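Local coordinates for periplasmic branched-chain amino acid-binding protein (Burkholderia mallei, PDB 3I09) that probably captures a small ligand in the periplasm, such as a branched-chain amino acid or related compound, for an ABC transporter, and holds acetoacetic acid in this crystal, at residues M31-F36 with S285-Y290; T131-V136 with K165-K170; K292-A297 with D303-Q308. All blocks are in the same frame, centred on the assembly; numbering follows the deposited sequence. Where two conformers were deposited one is given.

Interaction 1: residues M31-F36 with S285-Y290; sequences MAVADF and SSVTTY
Ala-32 packs its methyl group against the side chain of Val-287. Ala-32 CB lies 3.7 Å from Val-287 CG1, and the same CG1 is 3.9 Å from Val-33 CG2. One valine branch therefore fits against two consecutive residues of the facing helix. Val-287 CG1 stands anti to its own backbone N (chi1 168°), and this places it on the side of Ala-32 and Val-33.

Beside this apolar patch a water links the two helices. The water donates to Ala-32 O at 2.8 Å. The same water is hydrogen-bonded to Thr-288 OG1, also at 2.8 Å. The threonine hydroxyl bonds in addition to the carbonyl oxygen of Tyr-284, one turn earlier, which helps to fix its rotation. The backbones come close at this point, with Ala-32 CA 6.0 Å from Thr-288 CA; the small alanine side chain suits the approach.

Further out, Asp-35 OD2 hydrogen-bonds to Tyr-284 OH, a second polar tie between the two helices, and forms a salt bridge with Arg-267 of helix 259-272. The segment axes approach to 8.8 Å and cross at -40°. The contact is plain helix packing within a type I periplasmic binding protein. It joins helix 22-36 to helix 278-297. Val-33 also rests on Ile-45 and Val-47 of strand 43-51, and Tyr-290 reaches strand 72-77 of the same sheet.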
loop_
_atom_site.group_PDB
_atom_site.type_symbol
_atom_site.label_atom_id
_atom_site.label_comp_id
_atom_site.label_asym_id
_atom_site.label_seq_id
_atom_site.Cartn_x
_atom_site.Cartn_y
_atom_site.Cartn_z
HETATM N N MSE A 31 7.999 13.610 -11.078
HETATM C CA MSE A 31 7.050 14.187 -12.037
HETATM C C MSE A 31 6.079 15.110 -11.318
HETATM O O MSE A 31 5.794 16.179 -11.825
HETATM C CB MSE A 31 6.289 13.114 -12.808
HETATM C CG MSE A 31 7.116 12.386 -13.837
HETATM SE SE MSE A 31 5.975 11.156 -14.844
HETATM C CE MSE A 31 4.666 12.496 -15.234
ATOM N N ALA A 32 5.589 14.713 -10.142
ATOM C CA ALA A 32 4.671 15.570 -9.358
ATOM C C ALA A 32 5.338 16.908 -8.993
ATOM O O ALA A 32 4.721 17.936 -9.042
ATOM C CB ALA A 32 4.219 14.846 -8.070
ATOM N N VAL A 33 6.599 16.864 -8.612
ATOM C CA VAL A 33 7.346 18.089 -8.292
ATOM C C VAL A 33 7.446 18.998 -9.522
ATOM O O VAL A 33 7.170 20.199 -9.453
ATOM C CB VAL A 33 8.710 17.754 -7.701
ATOM C CG1 VAL A 33 9.589 19.016 -7.569
ATOM C CG2 VAL A 33 8.489 17.075 -6.314
ATOM N N ALA A 34 7.864 18.421 -10.640
ATOM C CA ALA A 34 7.972 19.174 -11.882
ATOM C C ALA A 34 6.628 19.714 -12.297
ATOM O O ALA A 34 6.515 20.895 -12.663
ATOM C CB ALA A 34 8.569 18.300 -12.986
ATOM N N ASP A 35 5.581 18.885 -12.224
ATOM C CA ASP A 35 4.250 19.352 -12.647
ATOM C C ASP A 35 3.694 20.512 -11.820
ATOM O O ASP A 35 2.968 21.366 -12.347
ATOM C CB ASP A 35 3.231 18.223 -12.689
ATOM C CG ASP A 35 3.544 17.180 -13.763
ATOM O OD1 ASP A 35 4.371 17.429 -14.679
ATOM O OD2 ASP A 35 2.938 16.089 -13.689
ATOM N N PHE A 36 4.065 20.551 -10.543
ATOM C CA PHE A 36 3.638 21.608 -9.627
ATOM C C PHE A 36 4.371 22.935 -9.924
ATOM O O PHE A 36 3.956 23.984 -9.462
ATOM C CB PHE A 36 3.950 21.167 -8.187
ATOM C CG PHE A 36 3.220 21.960 -7.137
ATOM C CD1 PHE A 36 1.915 21.672 -6.829
ATOM C CD2 PHE A 36 3.842 23.000 -6.471
ATOM C CE1 PHE A 36 1.238 22.408 -5.870
ATOM C CE2 PHE A 36 3.154 23.726 -5.509
ATOM C CZ PHE A 36 1.860 23.436 -5.227
ATOM N N SER A 285 0.338 11.474 -6.284
ATOM C CA SER A 285 -0.795 12.210 -5.713
ATOM C C SER A 285 -0.469 12.799 -4.346
ATOM O O SER A 285 -0.866 13.909 -4.024
ATOM C CB SER A 285 -2.022 11.278 -5.594
ATOM O OG SER A 285 -3.104 11.903 -4.924
ATOM N N SER A 286 0.225 12.019 -3.526
ATOM C CA SER A 286 0.552 12.413 -2.152
ATOM C C SER A 286 1.465 13.628 -2.169
ATOM O O SER A 286 1.317 14.537 -1.342
ATOM C CB SER A 286 1.199 11.241 -1.362
ATOM O OG SER A 286 2.484 10.982 -1.866
ATOM N N VAL A 287 2.382 13.704 -3.146
ATOM C CA VAL A 287 3.265 14.864 -3.280
ATOM C C VAL A 287 2.492 16.119 -3.714
ATOM O O VAL A 287 2.686 17.203 -3.174
ATOM C CB VAL A 287 4.477 14.540 -4.208
ATOM C CG1 VAL A 287 5.270 15.798 -4.608
ATOM C CG2 VAL A 287 5.391 13.518 -3.450
ATOM N N THR A 288 1.600 15.966 -4.677
ATOM C CA THR A 288 0.728 17.033 -5.034
ATOM C C THR A 288 -0.070 17.546 -3.818
ATOM O O THR A 288 -0.157 18.747 -3.586
ATOM C CB THR A 288 -0.229 16.632 -6.159
ATOM O OG1 THR A 288 0.513 16.087 -7.254
ATOM C CG2 THR A 288 -1.007 17.849 -6.611
ATOM N N THR A 289 -0.610 16.624 -3.038
ATOM C CA THR A 289 -1.376 16.967 -1.833
ATOM C C THR A 289 -0.520 17.726 -0.813
ATOM O O THR A 289 -0.947 18.755 -0.275
ATOM C CB THR A 289 -2.017 15.702 -1.271
ATOM O OG1 THR A 289 -2.962 15.225 -2.251
ATOM C CG2 THR A 289 -2.679 15.979 0.102
ATOM N N TYR A 290 0.679 17.220 -0.519
ATOM C CA TYR A 290 1.597 17.940 0.357
ATOM C C TYR A 290 1.897 19.349 -0.163
ATOM O O TYR A 290 1.845 20.313 0.596
ATOM C CB TYR A 290 2.893 17.161 0.514
ATOM C CG TYR A 290 3.933 17.900 1.282
ATOM C CD1 TYR A 290 3.877 17.990 2.661
ATOM C CD2 TYR A 290 4.984 18.549 0.613
ATOM C CE1 TYR A 290 4.858 18.712 3.369
ATOM C CE2 TYR A 290 5.945 19.264 1.302
ATOM C CZ TYR A 290 5.865 19.344 2.678
ATOM O OH TYR A 290 6.784 20.065 3.396
HETATM O O HOH W 1 1.914 18.040 -8.625
#

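Interaction 2: residues T131-V136 with K165-K170; sequences TGSAVV and KANGGK
A Schellman motif ends helix 151-166, and its turn packs against helix 124-137 through Asn-167 and Val-136. Gly-168 is the C-prime residue, with positive phi (91°). Gly-168 N bonds to Lys-165 O at 3.2 Å, and Gly-169 N bonds back to the carbonyl oxygen of Val-164. The positive phi is a backbone shape that glycine adopts easily.

The turn presents both backbone and side chain to Val-136. Val-136 CG1 lies 3.4 Å from Asn-167 O and 3.7 Å from Asn-167 CB. This branch is anti to the backbone N (chi1 177°), which sends it to the turn. The Gly-169 backbone passes close to the same methyl, with Gly-169 N 4.4 Å from Val-136 CG1.

The polar link runs through a water. The water donates to Ser-133 OG at 2.7 Å and accepts from Asn-167 ND2 at 3.0 Å. Both side chains have other partners. Ser-133 OG bonds to the carbonyl oxygen of Lys-129, one turn earlier in its helix. Asn-167 ND2 also bonds to Val-163 O, while Asn-167 OD1 takes a bond from Lys-137 NZ. The amide is thus held at both ends, which should restrain its rotation.

Ser-133 and Val-136 also touch Val-163 and Val-164 of helix 151-166, respectively. Beyond the turn, Lys-170 starts strand 170-177 and pairs through its backbone with Lys-141 and Trp-143. Val-136 rests on Trp-143 of strand 142-148, so the contact lies beside that strand and the start of strand 170-177, the outermost strand of the four-stranded parallel sheet.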
loop_
_atom_site.group_PDB
_atom_site.type_symbol
_atom_site.label_atom_id
_atom_site.label_comp_id
_atom_site.label_asym_id
_atom_site.label_seq_id
_atom_site.Cartn_x
_atom_site.Cartn_y
_atom_site.Cartn_z
ATOM N N THR A 131 -11.439 -8.008 0.427
ATOM C CA THR A 131 -11.196 -9.359 -0.063
ATOM C C THR A 131 -11.661 -10.421 0.923
ATOM O O THR A 131 -12.319 -11.399 0.534
ATOM C CB THR A 131 -9.712 -9.528 -0.366
ATOM O OG1 THR A 131 -9.357 -8.545 -1.362
ATOM C CG2 THR A 131 -9.415 -10.933 -0.898
ATOM N N GLY A 132 -11.355 -10.229 2.189
ATOM C CA GLY A 132 -11.840 -11.133 3.226
ATOM C C GLY A 132 -13.344 -11.285 3.237
ATOM O O GLY A 132 -13.838 -12.390 3.132
ATOM N N SER A 133 -14.077 -10.170 3.328
ATOM C CA SER A 133 -15.539 -10.213 3.333
ATOM C C SER A 133 -16.099 -10.863 2.108
ATOM O O SER A 133 -17.041 -11.645 2.214
ATOM C CB SER A 133 -16.171 -8.830 3.436
ATOM O OG SER A 133 -15.689 -8.144 4.565
ATOM N N ALA A 134 -15.545 -10.506 0.950
ATOM C CA ALA A 134 -16.045 -10.971 -0.334
ATOM C C ALA A 134 -15.895 -12.500 -0.468
ATOM O O ALA A 134 -16.841 -13.192 -0.882
ATOM C CB ALA A 134 -15.350 -10.247 -1.490
ATOM N N VAL A 135 -14.741 -13.017 -0.088
ATOM C CA VAL A 135 -14.486 -14.453 -0.183
ATOM C C VAL A 135 -15.378 -15.229 0.807
ATOM O O VAL A 135 -15.979 -16.241 0.423
ATOM C CB VAL A 135 -12.998 -14.772 0.005
ATOM C CG1 VAL A 135 -12.717 -16.286 0.090
ATOM C CG2 VAL A 135 -12.167 -14.151 -1.121
ATOM N N VAL A 136 -15.499 -14.755 2.043
ATOM C CA VAL A 136 -16.354 -15.446 3.039
ATOM C C VAL A 136 -17.810 -15.410 2.569
ATOM O O VAL A 136 -18.527 -16.421 2.661
ATOM C CB VAL A 136 -16.240 -14.839 4.462
ATOM C CG1 VAL A 136 -17.220 -15.548 5.429
ATOM C CG2 VAL A 136 -14.863 -14.948 4.952
ATOM N N LYS A 165 -13.953 -14.332 10.945
ATOM C CA LYS A 165 -14.748 -14.733 12.105
ATOM C C LYS A 165 -16.034 -13.910 12.255
ATOM O O LYS A 165 -17.097 -14.466 12.532
ATOM C CB LYS A 165 -13.904 -14.695 13.371
ATOM C CG LYS A 165 -12.771 -15.723 13.403
ATOM C CD LYS A 165 -11.768 -15.402 14.528
ATOM C CE LYS A 165 -10.474 -16.196 14.408
ATOM N NZ LYS A 165 -9.401 -15.698 15.363
ATOM N N ALA A 166 -15.948 -12.600 12.064
ATOM C CA ALA A 166 -17.121 -11.727 12.104
ATOM C C ALA A 166 -18.203 -12.129 11.099
ATOM O O ALA A 166 -19.375 -11.875 11.342
ATOM C CB ALA A 166 -16.726 -10.302 11.844
ATOM N N ASN A 167 -17.808 -12.745 9.981
ATOM C CA ASN A 167 -18.734 -13.107 8.913
ATOM C C ASN A 167 -19.106 -14.591 8.885
ATOM O O ASN A 167 -19.582 -15.103 7.874
ATOM C CB ASN A 167 -18.160 -12.675 7.564
ATOM C CG ASN A 167 -18.332 -11.200 7.306
ATOM O OD1 ASN A 167 -19.378 -10.776 6.813
ATOM N ND2 ASN A 167 -17.297 -10.403 7.603
ATOM N N GLY A 168 -18.884 -15.272 9.997
ATOM C CA GLY A 168 -19.334 -16.625 10.170
ATOM C C GLY A 168 -18.336 -17.680 9.749
ATOM O O GLY A 168 -18.689 -18.863 9.694
ATOM N N GLY A 169 -17.093 -17.281 9.472
ATOM C CA GLY A 169 -16.078 -18.217 9.021
ATOM C C GLY A 169 -15.254 -18.731 10.177
ATOM O O GLY A 169 -15.522 -18.362 11.319
ATOM N N LYS A 170 -14.265 -19.579 9.874
ATOM C CA LYS A 170 -13.366 -20.186 10.869
ATOM C C LYS A 170 -11.908 -20.139 10.375
ATOM O O LYS A 170 -11.631 -20.338 9.198
ATOM C CB LYS A 170 -13.756 -21.653 11.094
ATOM C CG LYS A 170 -12.955 -22.355 12.166
HETATM O O HOH W 2 -17.110 -7.573 6.786
#

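Interaction 3: residues K292-A297 with D303-Q308; sequences KAVQAA and DKVMAQ. With EDO (1,2-ethanediol), chain K.
Gln-308 lays its side chain along one turn of the facing helix and overlaps Ala-293, Ala-296 and Ala-297. Gln-308 CB is 3.8 Å from Ala-293 CB, and Gln-308 CG lies 3.7 Å from Ala-297 CB. The chain then bends at chi2 (-68°), which turns the amide toward Ala-296. Gln-308 OE1 comes within 3.4 Å of Ala-296 CB. These are van der Waals contacts of a mostly aliphatic kind, made by a polar residue at a partly exposed position.

Val-305 fills the deeper side. Val-305 CG1 meets Ala-293 CB at 4.2 Å, and Val-305 CG2 meets Val-294 CG2 at 4.0 Å. The two valines cross at a slant, each using the branch beside its own backbone N. Toward the outside, Lys-304 touches Ala-297 near the start of its side chain, with Lys-304 CB 4.3 Å from Ala-297 CB, and its amine leads away. The alanines let the backbones draw near, and Ala-293 CA is 5.3 Å from Gln-308 CA.

At the N-terminal end of helix 302-309, Asp-303 N and OD2 both hydrogen-bond to a 1,2-ethanediol, probably from the crystallisation liquor. Asp-301 binds the same molecule, and Asp-303 OD1 bonds to Tyr-116 OH.

Two successive helices, joined by a short loop, pack here with their segment axes at 112°. Helix 278-297 ends here and helix 302-309 folds back across its last turns. Val-294 rests on Val-40 of strand 39-40, and Val-305 touches Val-97 of strand 97-100, so both valines face the six-stranded sheet.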
loop_
_atom_site.group_PDB
_atom_site.type_symbol
_atom_site.label_atom_id
_atom_site.label_comp_id
_atom_site.label_asym_id
_atom_site.label_seq_id
_atom_site.Cartn_x
_atom_site.Cartn_y
_atom_site.Cartn_z
ATOM N N LYS A 292 0.298 21.261 -2.190
ATOM C CA LYS A 292 -0.881 22.139 -2.119
ATOM C C LYS A 292 -1.060 22.654 -0.704
ATOM O O LYS A 292 -1.470 23.788 -0.515
ATOM C CB LYS A 292 -2.156 21.439 -2.588
ATOM C CG LYS A 292 -2.242 21.327 -4.083
ATOM C CD LYS A 292 -3.519 20.609 -4.553
ATOM C CE LYS A 292 -3.687 20.694 -6.108
ATOM N NZ LYS A 292 -3.946 22.076 -6.649
ATOM N N ALA A 293 -0.771 21.815 0.283
ATOM C CA ALA A 293 -0.891 22.205 1.664
ATOM C C ALA A 293 0.175 23.238 2.066
ATOM O O ALA A 293 -0.137 24.222 2.723
ATOM C CB ALA A 293 -0.829 20.971 2.545
ATOM N N VAL A 294 1.409 23.042 1.617
ATOM C CA VAL A 294 2.482 24.012 1.873
ATOM C C VAL A 294 2.126 25.339 1.196
ATOM O O VAL A 294 2.301 26.367 1.804
ATOM C CB VAL A 294 3.837 23.540 1.368
ATOM C CG1 VAL A 294 4.900 24.662 1.490
ATOM C CG2 VAL A 294 4.309 22.265 2.165
ATOM N N GLN A 295 1.603 25.280 -0.030
ATOM C CA GLN A 295 1.208 26.477 -0.824
ATOM C C GLN A 295 0.108 27.269 -0.125
ATOM O O GLN A 295 0.173 28.512 -0.068
ATOM C CB GLN A 295 0.755 26.018 -2.224
ATOM C CG GLN A 295 0.219 27.114 -3.231
ATOM C CD GLN A 295 -0.057 26.492 -4.576
ATOM O OE1 GLN A 295 0.710 26.667 -5.552
ATOM N NE2 GLN A 295 -1.074 25.656 -4.623
ATOM N N ALA A 296 -0.895 26.548 0.389
ATOM C CA ALA A 296 -1.996 27.128 1.145
ATOM C C ALA A 296 -1.570 27.633 2.522
ATOM O O ALA A 296 -2.052 28.678 2.959
ATOM C CB ALA A 296 -3.192 26.123 1.249
ATOM N N ALA A 297 -0.685 26.920 3.215
ATOM C CA ALA A 297 -0.189 27.374 4.510
ATOM C C ALA A 297 0.800 28.544 4.408
ATOM O O ALA A 297 1.034 29.242 5.400
ATOM C CB ALA A 297 0.469 26.233 5.242
ATOM N N ASP A 303 3.208 21.846 11.999
ATOM C CA ASP A 303 1.870 22.001 12.566
ATOM C C ASP A 303 0.914 22.728 11.615
ATOM O O ASP A 303 -0.229 22.303 11.487
ATOM C CB ASP A 303 1.896 22.633 13.945
ATOM C CG ASP A 303 2.519 21.725 15.004
ATOM O OD1 ASP A 303 2.593 20.488 14.820
ATOM O OD2 ASP A 303 2.906 22.280 16.062
ATOM N N LYS A 304 1.392 23.755 10.917
ATOM C CA LYS A 304 0.598 24.444 9.914
ATOM C C LYS A 304 0.259 23.535 8.735
ATOM O O LYS A 304 -0.857 23.552 8.266
ATOM C CB LYS A 304 1.299 25.695 9.393
ATOM C CG LYS A 304 1.462 26.774 10.474
ATOM C CD LYS A 304 2.212 27.979 9.949
ATOM C CE LYS A 304 2.280 29.042 11.022
ATOM N NZ LYS A 304 2.913 30.282 10.493
ATOM N N VAL A 305 1.236 22.749 8.267
ATOM C CA VAL A 305 1.003 21.843 7.119
ATOM C C VAL A 305 0.016 20.741 7.507
ATOM O O VAL A 305 -0.920 20.449 6.751
ATOM C CB VAL A 305 2.340 21.263 6.558
ATOM C CG1 VAL A 305 2.041 20.201 5.505
ATOM C CG2 VAL A 305 3.205 22.422 5.984
HETATM N N MSE A 306 0.155 20.175 8.706
HETATM C CA MSE A 306 -0.769 19.126 9.148
HETATM C C MSE A 306 -2.195 19.674 9.232
HETATM O O MSE A 306 -3.137 18.994 8.789
HETATM C CB MSE A 306 -0.357 18.496 10.497
HETATM C CG MSE A 306 0.837 17.548 10.464
HETATM SE SE MSE A 306 0.873 16.157 9.139
HETATM C CE MSE A 306 -0.811 15.312 9.498
ATOM N N ALA A 307 -2.353 20.902 9.735
ATOM C CA ALA A 307 -3.677 21.539 9.804
ATOM C C ALA A 307 -4.272 21.724 8.396
ATOM O O ALA A 307 -5.459 21.423 8.176
ATOM C CB ALA A 307 -3.630 22.887 10.572
ATOM N N GLN A 308 -3.457 22.149 7.431
ATOM C CA GLN A 308 -3.906 22.231 6.031
ATOM C C GLN A 308 -4.273 20.851 5.515
ATOM O O GLN A 308 -5.330 20.698 4.908
ATOM C CB GLN A 308 -2.871 22.836 5.078
ATOM C CG GLN A 308 -2.688 24.328 5.171
ATOM C CD GLN A 308 -3.911 25.108 4.677
ATOM O OE1 GLN A 308 -4.755 24.604 3.904
ATOM N NE2 GLN A 308 -3.995 26.332 5.099
HETATM C C1 EDO K . 6.393 21.606 15.488
HETATM O O1 EDO K . 5.502 22.089 16.487
HETATM C C2 EDO K . 6.576 22.698 14.453
HETATM O O2 EDO K . 5.321 22.993 13.847
#

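Overall arrangement
Interactions 1 and 3 lie on the same side of the chain's centre, with their own centres about 14 Å apart, and share helix 278-297. They touch: Phe-36 packs on Lys-292 and Gln-295, and Tyr-290 on Val-305. Together they place helices 22-36, 278-297 and 302-309 beside the six-stranded sheet. Interaction 2 belongs to the other lobe, with the four-stranded parallel sheet. Its centre is about 38 Å from that of interaction 1 and 40 Å from that of interaction 3. Along the chain it falls between the two halves of interaction 1, and interaction 3 follows. The chain thus returns to the first lobe after building the second, as in type I periplasmic binding proteins, where ligand binds between two lobes.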